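PDB 3O1I: periplasmic protein TorT from Vibrio parahaemolyticus, which probably binds a small ligand, presumably trimethylamine N-oxide, in the periplasm and, as in related TorT proteins, probably signals to a membrane sensor kinase. Local coordinates for residues K108-E121 / P268-L280. Residues are numbered along the deposited sequence; the frame is centred on the assembly and turned at random.
Sequences KGEVGVDWYWMGYE and PYEKQASPIIKPL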
ATOM      1  N   LYS D 108     -38.959  16.249  -8.869  1.00 91.70           N
ATOM      2  CA  LYS D 108     -40.248  16.566  -8.269  1.00 92.38           C
ATOM      3  C   LYS D 108     -40.093  17.412  -7.010  1.00 92.80           C
ATOM      4  O   LYS D 108     -41.023  18.110  -6.595  1.00 92.17           O
ATOM      5  CB  LYS D 108     -40.991  15.268  -7.931  1.00 93.54           C
ATOM      6  CG  LYS D 108     -41.102  14.280  -9.096  1.00 93.57           C
ATOM      7  CD  LYS D 108     -41.770  14.905 -10.321  1.00 92.34           C
ATOM      8  CE  LYS D 108     -41.757  13.953 -11.511  1.00 91.48           C
ATOM      9  NZ  LYS D 108     -42.169  14.623 -12.777  1.00 90.44           N
ATOM     10  N   GLY D 109     -38.909  17.337  -6.411  1.00 93.57           N
ATOM     11  CA  GLY D 109     -38.612  18.088  -5.202  1.00 93.24           C
ATOM     12  C   GLY D 109     -37.111  18.140  -4.962  1.00 92.13           C
ATOM     13  O   GLY D 109     -36.387  17.227  -5.364  1.00 92.89           O
ATOM     14  N   GLU D 110     -36.631  19.200  -4.314  1.00 89.68           N
ATOM     15  CA  GLU D 110     -35.203  19.330  -4.054  1.00 85.90           C
ATOM     16  C   GLU D 110     -34.869  20.194  -2.855  1.00 83.21           C
ATOM     17  O   GLU D 110     -35.333  21.325  -2.751  1.00 82.85           O
ATOM     18  CB  GLU D 110     -34.487  19.888  -5.289  1.00 85.27           C
ATOM     19  CG  GLU D 110     -35.255  20.953  -6.030  1.00 85.43           C
ATOM     20  CD  GLU D 110     -34.345  21.866  -6.815  1.00 86.61           C
ATOM     21  OE1 GLU D 110     -33.720  22.746  -6.191  1.00 87.57           O
ATOM     22  OE2 GLU D 110     -34.238  21.703  -8.047  1.00 87.48           O
ATOM     23  N   VAL D 111     -34.061  19.645  -1.951  1.00 80.42           N
ATOM     24  CA  VAL D 111     -33.622  20.362  -0.766  1.00 78.20           C
ATOM     25  C   VAL D 111     -32.216  20.869  -1.059  1.00 77.60           C
ATOM     26  O   VAL D 111     -31.532  20.337  -1.927  1.00 77.72           O
ATOM     27  CB  VAL D 111     -33.619  19.446   0.491  1.00 77.66           C
ATOM     28  CG1 VAL D 111     -33.899  18.022   0.094  1.00 78.41           C
ATOM     29  CG2 VAL D 111     -32.288  19.542   1.232  1.00 76.53           C
ATOM     30  N   GLY D 112     -31.792  21.907  -0.352  1.00 76.98           N
ATOM     31  CA  GLY D 112     -30.468  22.445  -0.593  1.00 76.25           C
ATOM     32  C   GLY D 112     -30.317  23.868  -0.107  1.00 75.88           C
ATOM     33  O   GLY D 112     -31.071  24.762  -0.490  1.00 76.22           O
ATOM     34  N   VAL D 113     -29.318  24.077   0.736  1.00 75.34           N
ATOM     35  CA  VAL D 113     -29.037  25.384   1.304  1.00 75.02           C
ATOM     36  C   VAL D 113     -28.046  26.202   0.478  1.00 75.49           C
ATOM     37  O   VAL D 113     -26.925  25.768   0.252  1.00 76.05           O
ATOM     38  CB  VAL D 113     -28.466  25.222   2.716  1.00 74.45           C
ATOM     39  CG1 VAL D 113     -28.069  26.568   3.280  1.00 73.51           C
ATOM     40  CG2 VAL D 113     -29.488  24.526   3.601  1.00 74.82           C
ATOM     41  N   ASP D 114     -28.467  27.382   0.031  1.00 76.47           N
ATOM     42  CA  ASP D 114     -27.598  28.273  -0.735  1.00 77.45           C
ATOM     43  C   ASP D 114     -26.418  28.610   0.176  1.00 78.18           C
ATOM     44  O   ASP D 114     -26.589  29.243   1.220  1.00 78.52           O
ATOM     45  CB  ASP D 114     -28.354  29.556  -1.108  1.00 78.27           C
ATOM     46  CG  ASP D 114     -27.489  30.553  -1.875  1.00 79.41           C
ATOM     47  OD1 ASP D 114     -26.308  30.246  -2.150  1.00 78.62           O
ATOM     48  OD2 ASP D 114     -27.994  31.649  -2.206  1.00 79.88           O
ATOM     49  N   TRP D 115     -25.221  28.190  -0.214  1.00 78.10           N
ATOM     50  CA  TRP D 115     -24.048  28.435   0.611  1.00 77.42           C
ATOM     51  C   TRP D 115     -23.622  29.888   0.728  1.00 77.78           C
ATOM     52  O   TRP D 115     -22.849  30.237   1.623  1.00 77.64           O
ATOM     53  CB  TRP D 115     -22.897  27.549   0.136  1.00 76.49           C
ATOM     54  CG  TRP D 115     -23.154  26.140   0.529  1.00 74.10           C
ATOM     55  CD1 TRP D 115     -24.100  25.313   0.005  1.00 73.42           C
ATOM     56  CD2 TRP D 115     -22.593  25.449   1.646  1.00 72.78           C
ATOM     57  NE1 TRP D 115     -24.177  24.157   0.735  1.00 72.90           N
ATOM     58  CE2 TRP D 115     -23.262  24.212   1.750  1.00 72.76           C
ATOM     59  CE3 TRP D 115     -21.596  25.758   2.576  1.00 71.40           C
ATOM     60  CZ2 TRP D 115     -22.968  23.281   2.746  1.00 73.21           C
ATOM     61  CZ3 TRP D 115     -21.302  24.835   3.567  1.00 72.94           C
ATOM     62  CH2 TRP D 115     -21.988  23.608   3.646  1.00 73.16           C
ATOM     63  N   TYR D 116     -24.141  30.729  -0.164  1.00 77.38           N
ATOM     64  CA  TYR D 116     -23.851  32.163  -0.155  1.00 75.88           C
ATOM     65  C   TYR D 116     -24.066  32.696   1.254  1.00 75.13           C
ATOM     66  O   TYR D 116     -23.278  33.491   1.759  1.00 74.64           O
ATOM     67  CB  TYR D 116     -24.803  32.889  -1.107  1.00 75.00           C
ATOM     68  CG  TYR D 116     -24.697  34.398  -1.092  1.00 74.54           C
ATOM     69  CD1 TYR D 116     -23.909  35.067  -2.026  1.00 74.01           C
ATOM     70  CD2 TYR D 116     -25.402  35.165  -0.151  1.00 74.83           C
ATOM     71  CE1 TYR D 116     -23.825  36.454  -2.032  1.00 73.58           C
ATOM     72  CE2 TYR D 116     -25.320  36.555  -0.146  1.00 72.47           C
ATOM     73  CZ  TYR D 116     -24.531  37.187  -1.093  1.00 72.98           C
ATOM     74  OH  TYR D 116     -24.445  38.554  -1.126  1.00 73.99           O
ATOM     75  N   TRP D 117     -25.145  32.240   1.880  1.00 75.15           N
ATOM     76  CA  TRP D 117     -25.503  32.665   3.227  1.00 76.12           C
ATOM     77  C   TRP D 117     -24.719  31.946   4.318  1.00 73.34           C
ATOM     78  O   TRP D 117     -24.991  32.118   5.506  1.00 73.89           O
ATOM     79  CB  TRP D 117     -27.021  32.505   3.446  1.00 80.47           C
ATOM     80  CG  TRP D 117     -27.817  33.335   2.478  1.00 84.17           C
ATOM     81  CD1 TRP D 117     -28.332  32.933   1.275  1.00 85.13           C
ATOM     82  CD2 TRP D 117     -28.043  34.744   2.557  1.00 85.86           C
ATOM     83  NE1 TRP D 117     -28.853  34.009   0.595  1.00 85.71           N
ATOM     84  CE2 TRP D 117     -28.688  35.134   1.360  1.00 86.75           C
ATOM     85  CE3 TRP D 117     -27.755  35.719   3.519  1.00 85.98           C
ATOM     86  CZ2 TRP D 117     -29.049  36.458   1.101  1.00 87.41           C
ATOM     87  CZ3 TRP D 117     -28.111  37.032   3.264  1.00 87.24           C
ATOM     88  CH2 TRP D 117     -28.752  37.391   2.062  1.00 88.14           C
ATOM     89  N   MET D 118     -23.758  31.126   3.914  1.00 70.07           N
ATOM     90  CA  MET D 118     -22.910  30.429   4.874  1.00 66.56           C
ATOM     91  C   MET D 118     -21.644  31.291   4.961  1.00 65.64           C
ATOM     92  O   MET D 118     -21.101  31.539   6.040  1.00 63.62           O
ATOM     93  CB  MET D 118     -22.583  29.027   4.370  1.00 63.69           C
ATOM     94  CG  MET D 118     -23.774  28.096   4.297  1.00 59.51           C
ATOM     95  SD  MET D 118     -24.223  27.417   5.904  1.00 57.01           S
ATOM     96  CE  MET D 118     -22.733  26.531   6.364  1.00 60.67           C
ATOM     97  N   GLY D 119     -21.193  31.755   3.801  1.00 65.14           N
ATOM     98  CA  GLY D 119     -20.029  32.612   3.752  1.00 65.63           C
ATOM     99  C   GLY D 119     -20.421  33.954   4.338  1.00 66.12           C
ATOM    100  O   GLY D 119     -19.637  34.603   5.041  1.00 66.19           O
ATOM    101  N   TYR D 120     -21.651  34.371   4.053  1.00 66.33           N
ATOM    102  CA  TYR D 120     -22.154  35.636   4.570  1.00 65.36           C
ATOM    103  C   TYR D 120     -22.209  35.547   6.088  1.00 64.28           C
ATOM    104  O   TYR D 120     -21.673  36.396   6.794  1.00 62.00           O
ATOM    105  CB  TYR D 120     -23.555  35.926   4.032  1.00 65.40           C
ATOM    106  CG  TYR D 120     -23.979  37.365   4.244  1.00 67.24           C
ATOM    107  CD1 TYR D 120     -23.692  38.344   3.289  1.00 67.01           C
ATOM    108  CD2 TYR D 120     -24.625  37.759   5.425  1.00 66.97           C
ATOM    109  CE1 TYR D 120     -24.033  39.678   3.503  1.00 66.75           C
ATOM    110  CE2 TYR D 120     -24.968  39.090   5.647  1.00 66.76           C
ATOM    111  CZ  TYR D 120     -24.667  40.042   4.682  1.00 67.28           C
ATOM    112  OH  TYR D 120     -24.995  41.360   4.899  1.00 69.17           O
ATOM    113  N   GLU D 121     -22.857  34.509   6.591  1.00 64.34           N
ATOM    114  CA  GLU D 121     -22.951  34.341   8.026  1.00 66.99           C
ATOM    115  C   GLU D 121     -21.584  34.382   8.692  1.00 67.18           C
ATOM    116  O   GLU D 121     -21.460  34.817   9.834  1.00 67.26           O
ATOM    117  CB  GLU D 121     -23.644  33.024   8.367  1.00 70.10           C
ATOM    118  CG  GLU D 121     -25.086  33.182   8.840  1.00 75.40           C
ATOM    119  CD  GLU D 121     -25.201  33.984  10.129  1.00 78.52           C
ATOM    120  OE1 GLU D 121     -24.549  33.613  11.133  1.00 79.43           O
ATOM    121  OE2 GLU D 121     -25.950  34.985  10.138  1.00 80.30           O
ATOM    122  N   PRO D 268     -48.800  17.156   0.834  1.00 99.63           N
ATOM    123  CA  PRO D 268     -48.084  18.391   0.507  1.00 99.56           C
ATOM    124  C   PRO D 268     -46.655  18.420   1.046  1.00 99.34           C
ATOM    125  O   PRO D 268     -46.415  18.153   2.225  1.00 99.78           O
ATOM    126  CB  PRO D 268     -48.970  19.467   1.125  1.00 99.72           C
ATOM    127  CG  PRO D 268     -49.483  18.779   2.360  1.00100.18           C
ATOM    128  CD  PRO D 268     -49.836  17.395   1.854  1.00 99.69           C
ATOM    129  N   TYR D 269     -45.708  18.731   0.169  1.00 98.49           N
ATOM    130  CA  TYR D 269     -44.302  18.812   0.551  1.00 98.12           C
ATOM    131  C   TYR D 269     -43.725  20.052  -0.125  1.00 97.92           C
ATOM    132  O   TYR D 269     -44.180  20.436  -1.204  1.00 97.29           O
ATOM    133  CB  TYR D 269     -43.552  17.547   0.092  1.00 97.72           C
ATOM    134  CG  TYR D 269     -43.381  17.408  -1.412  1.00 96.82           C
ATOM    135  CD1 TYR D 269     -42.425  18.161  -2.101  1.00 95.86           C
ATOM    136  CD2 TYR D 269     -44.181  16.531  -2.148  1.00 96.01           C
ATOM    137  CE1 TYR D 269     -42.269  18.044  -3.481  1.00 95.17           C
ATOM    138  CE2 TYR D 269     -44.035  16.408  -3.528  1.00 95.15           C
ATOM    139  CZ  TYR D 269     -43.078  17.168  -4.188  1.00 95.11           C
ATOM    140  OH  TYR D 269     -42.936  17.055  -5.554  1.00 93.88           O
ATOM    141  N   GLU D 270     -42.739  20.692   0.496  1.00 97.46           N
ATOM    142  CA  GLU D 270     -42.153  21.880  -0.110  1.00 96.70           C
ATOM    143  C   GLU D 270     -41.325  21.469  -1.315  1.00 95.27           C
ATOM    144  O   GLU D 270     -40.402  20.668  -1.194  1.00 94.82           O
ATOM    145  CB  GLU D 270     -41.279  22.629   0.898  1.00 98.29           C
ATOM    146  CG  GLU D 270     -40.587  23.859   0.319  1.00101.25           C
ATOM    147  CD  GLU D 270     -41.554  24.838  -0.343  1.00103.08           C
ATOM    148  OE1 GLU D 270     -42.343  25.493   0.379  1.00104.27           O
ATOM    149  OE2 GLU D 270     -41.523  24.952  -1.590  1.00102.48           O
ATOM    150  N   LYS D 271     -41.668  22.008  -2.480  1.00 94.05           N
ATOM    151  CA  LYS D 271     -40.950  21.687  -3.704  1.00 93.55           C
ATOM    152  C   LYS D 271     -39.464  21.999  -3.571  1.00 92.85           C
ATOM    153  O   LYS D 271     -38.623  21.117  -3.714  1.00 93.73           O
ATOM    154  CB  LYS D 271     -41.526  22.467  -4.886  1.00 94.61           C
ATOM    155  CG  LYS D 271     -40.810  22.204  -6.205  1.00 96.06           C
ATOM    156  CD  LYS D 271     -41.232  23.189  -7.287  1.00 97.00           C
ATOM    157  CE  LYS D 271     -42.708  23.050  -7.627  1.00 98.08           C
ATOM    158  NZ  LYS D 271     -43.145  24.035  -8.659  1.00 98.12           N
ATOM    159  N   GLN D 272     -39.139  23.258  -3.305  1.00 91.39           N
ATOM    160  CA  GLN D 272     -37.747  23.654  -3.155  1.00 90.01           C
ATOM    161  C   GLN D 272     -37.475  24.040  -1.705  1.00 89.01           C
ATOM    162  O   GLN D 272     -37.475  25.220  -1.356  1.00 89.98           O
ATOM    163  CB  GLN D 272     -37.426  24.830  -4.076  1.00 90.33           C
ATOM    164  CG  GLN D 272     -37.898  24.653  -5.500  1.00 92.56           C
ATOM    165  CD  GLN D 272     -37.370  25.734  -6.422  1.00 94.14           C
ATOM    166  OE1 GLN D 272     -37.001  26.824  -5.980  1.00 94.14           O
ATOM    167  NE2 GLN D 272     -37.339  25.441  -7.716  1.00 95.87           N
ATOM    168  N   ALA D 273     -37.251  23.037  -0.863  1.00 87.52           N
ATOM    169  CA  ALA D 273     -36.984  23.264   0.550  1.00 86.11           C
ATOM    170  C   ALA D 273     -35.499  23.505   0.863  1.00 85.64           C
ATOM    171  O   ALA D 273     -34.612  23.167   0.074  1.00 84.86           O
ATOM    172  CB  ALA D 273     -37.510  22.100   1.357  1.00 85.10           C
ATOM    173  N   SER D 274     -35.252  24.090   2.032  1.00 84.91           N
ATOM    174  CA  SER D 274     -33.906  24.426   2.489  1.00 84.38           C
ATOM    175  C   SER D 274     -33.966  24.953   3.920  1.00 83.71           C
ATOM    176  O   SER D 274     -34.509  26.021   4.161  1.00 85.05           O
ATOM    177  CB  SER D 274     -33.301  25.496   1.564  1.00 83.99           C
ATOM    178  OG  SER D 274     -34.178  26.600   1.386  1.00 82.07           O
ATOM    179  N   PRO D 275     -33.393  24.217   4.887  1.00 83.47           N
ATOM    180  CA  PRO D 275     -33.424  24.672   6.280  1.00 83.35           C
ATOM    181  C   PRO D 275     -32.831  26.066   6.429  1.00 83.31           C
ATOM    182  O   PRO D 275     -32.247  26.623   5.486  1.00 82.76           O
ATOM    183  CB  PRO D 275     -32.590  23.621   7.015  1.00 83.10           C
ATOM    184  CG  PRO D 275     -32.682  22.422   6.141  1.00 83.75           C
ATOM    185  CD  PRO D 275     -32.534  23.033   4.766  1.00 84.13           C
ATOM    186  N   ILE D 276     -32.981  26.629   7.619  1.00 83.04           N
ATOM    187  CA  ILE D 276     -32.467  27.962   7.875  1.00 82.79           C
ATOM    188  C   ILE D 276     -31.141  27.884   8.608  1.00 80.91           C
ATOM    189  O   ILE D 276     -31.032  27.246   9.660  1.00 79.78           O
ATOM    190  CB  ILE D 276     -33.480  28.804   8.701  1.00 84.40           C
ATOM    191  CG1 ILE D 276     -32.860  30.162   9.059  1.00 85.93           C
ATOM    192  CG2 ILE D 276     -33.920  28.020   9.936  1.00 84.03           C
ATOM    193  CD1 ILE D 276     -33.810  31.132   9.738  1.00 88.26           C
ATOM    194  N   ILE D 277     -30.140  28.544   8.035  1.00 78.96           N
ATOM    195  CA  ILE D 277     -28.790  28.575   8.589  1.00 78.15           C
ATOM    196  C   ILE D 277     -28.754  29.275   9.948  1.00 78.62           C
ATOM    197  O   ILE D 277     -29.238  30.395  10.090  1.00 78.90           O
ATOM    198  CB  ILE D 277     -27.840  29.283   7.601  1.00 76.29           C
ATOM    199  CG1 ILE D 277     -27.763  28.470   6.307  1.00 72.74           C
ATOM    200  CG2 ILE D 277     -26.467  29.464   8.219  1.00 76.39           C
ATOM    201  CD1 ILE D 277     -27.463  29.303   5.094  1.00 69.09           C
ATOM    202  N   LYS D 278     -28.179  28.609  10.945  1.00 79.08           N
ATOM    203  CA  LYS D 278     -28.102  29.167  12.288  1.00 80.03           C
ATOM    204  C   LYS D 278     -26.663  29.480  12.741  1.00 80.74           C
ATOM    205  O   LYS D 278     -25.778  28.630  12.654  1.00 81.26           O
ATOM    206  CB  LYS D 278     -28.745  28.203  13.289  1.00 79.41           C
ATOM    207  CG  LYS D 278     -28.787  28.750  14.702  1.00 81.28           C
ATOM    208  CD  LYS D 278     -28.561  27.665  15.737  1.00 81.87           C
ATOM    209  CE  LYS D 278     -28.554  28.237  17.161  1.00 81.97           C
ATOM    210  NZ  LYS D 278     -27.438  29.198  17.440  1.00 79.75           N
ATOM    211  N   PRO D 279     -26.417  30.713  13.232  1.00 80.50           N
ATOM    212  CA  PRO D 279     -25.102  31.162  13.712  1.00 78.87           C
ATOM    213  C   PRO D 279     -24.726  30.446  15.000  1.00 78.01           C
ATOM    214  O   PRO D 279     -25.548  30.358  15.910  1.00 78.46           O
ATOM    215  CB  PRO D 279     -25.312  32.652  13.958  1.00 78.32           C
ATOM    216  CG  PRO D 279     -26.413  33.013  13.028  1.00 78.71           C
ATOM    217  CD  PRO D 279     -27.349  31.849  13.170  1.00 80.29           C
ATOM    218  N   LEU D 280     -23.497  29.939  15.078  1.00 77.11           N
ATOM    219  CA  LEU D 280     -23.029  29.240  16.277  1.00 76.90           C
ATOM    220  C   LEU D 280     -21.751  29.846  16.849  1.00 76.27           C
ATOM    221  O   LEU D 280     -20.860  30.267  16.105  1.00 76.06           O
ATOM    222  CB  LEU D 280     -22.775  27.757  15.987  1.00 78.19           C
ATOM    223  CG  LEU D 280     -23.928  26.750  16.027  1.00 79.25           C
ATOM    224  CD1 LEU D 280     -23.384  25.354  15.733  1.00 80.14           C
ATOM    225  CD2 LEU D 280     -24.582  26.766  17.392  1.00 79.40           C
TER
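Two of the interdomain crossings that form the hinge of this type 1 periplasmic binding protein run side by side here, 108-121 and 268-280, in parallel register from Gly109 opposite Lys271 to Gly112 opposite Ser274. A backbone bond joins Glu110 N to Lys271 O at 2.8 Å, nearly straight at 168°. Gly112 N reaches Ala273 O only weakly (3.1 Å), and the same carbonyl takes a CA-H...O contact from Val111 CA. At the 268 end the Tyr269 hydroxyl is modelled as donating to Lys108 O, at a distance too short to be taken literally; that oxygen lies in the plane of the ring at its edge. Past the paired backbones, Ile277 carries the contact. With CG1 anti to its carbonyl carbon (chi1 -64°), it lays CD1 against Val113 CG1 and, 3.6 Å away, Trp117 CB, while CG1 meets Met118 SD at 3.7 Å. The other branch of Val113, CG2, packs on Pro275 CD. Asp114 OD1 accepts from Tyr116 N, a capping bond in the turn that leads into the helix. Ala273 and Tyr269 rest on helix 249-263, and strand 107-110 is one edge of the five-stranded parallel sheet, beside 90-92. At the far end, Met118, Glu121 and Ile277 gather on Pro245 of strand 244-246, the antiparallel partner of 278-280.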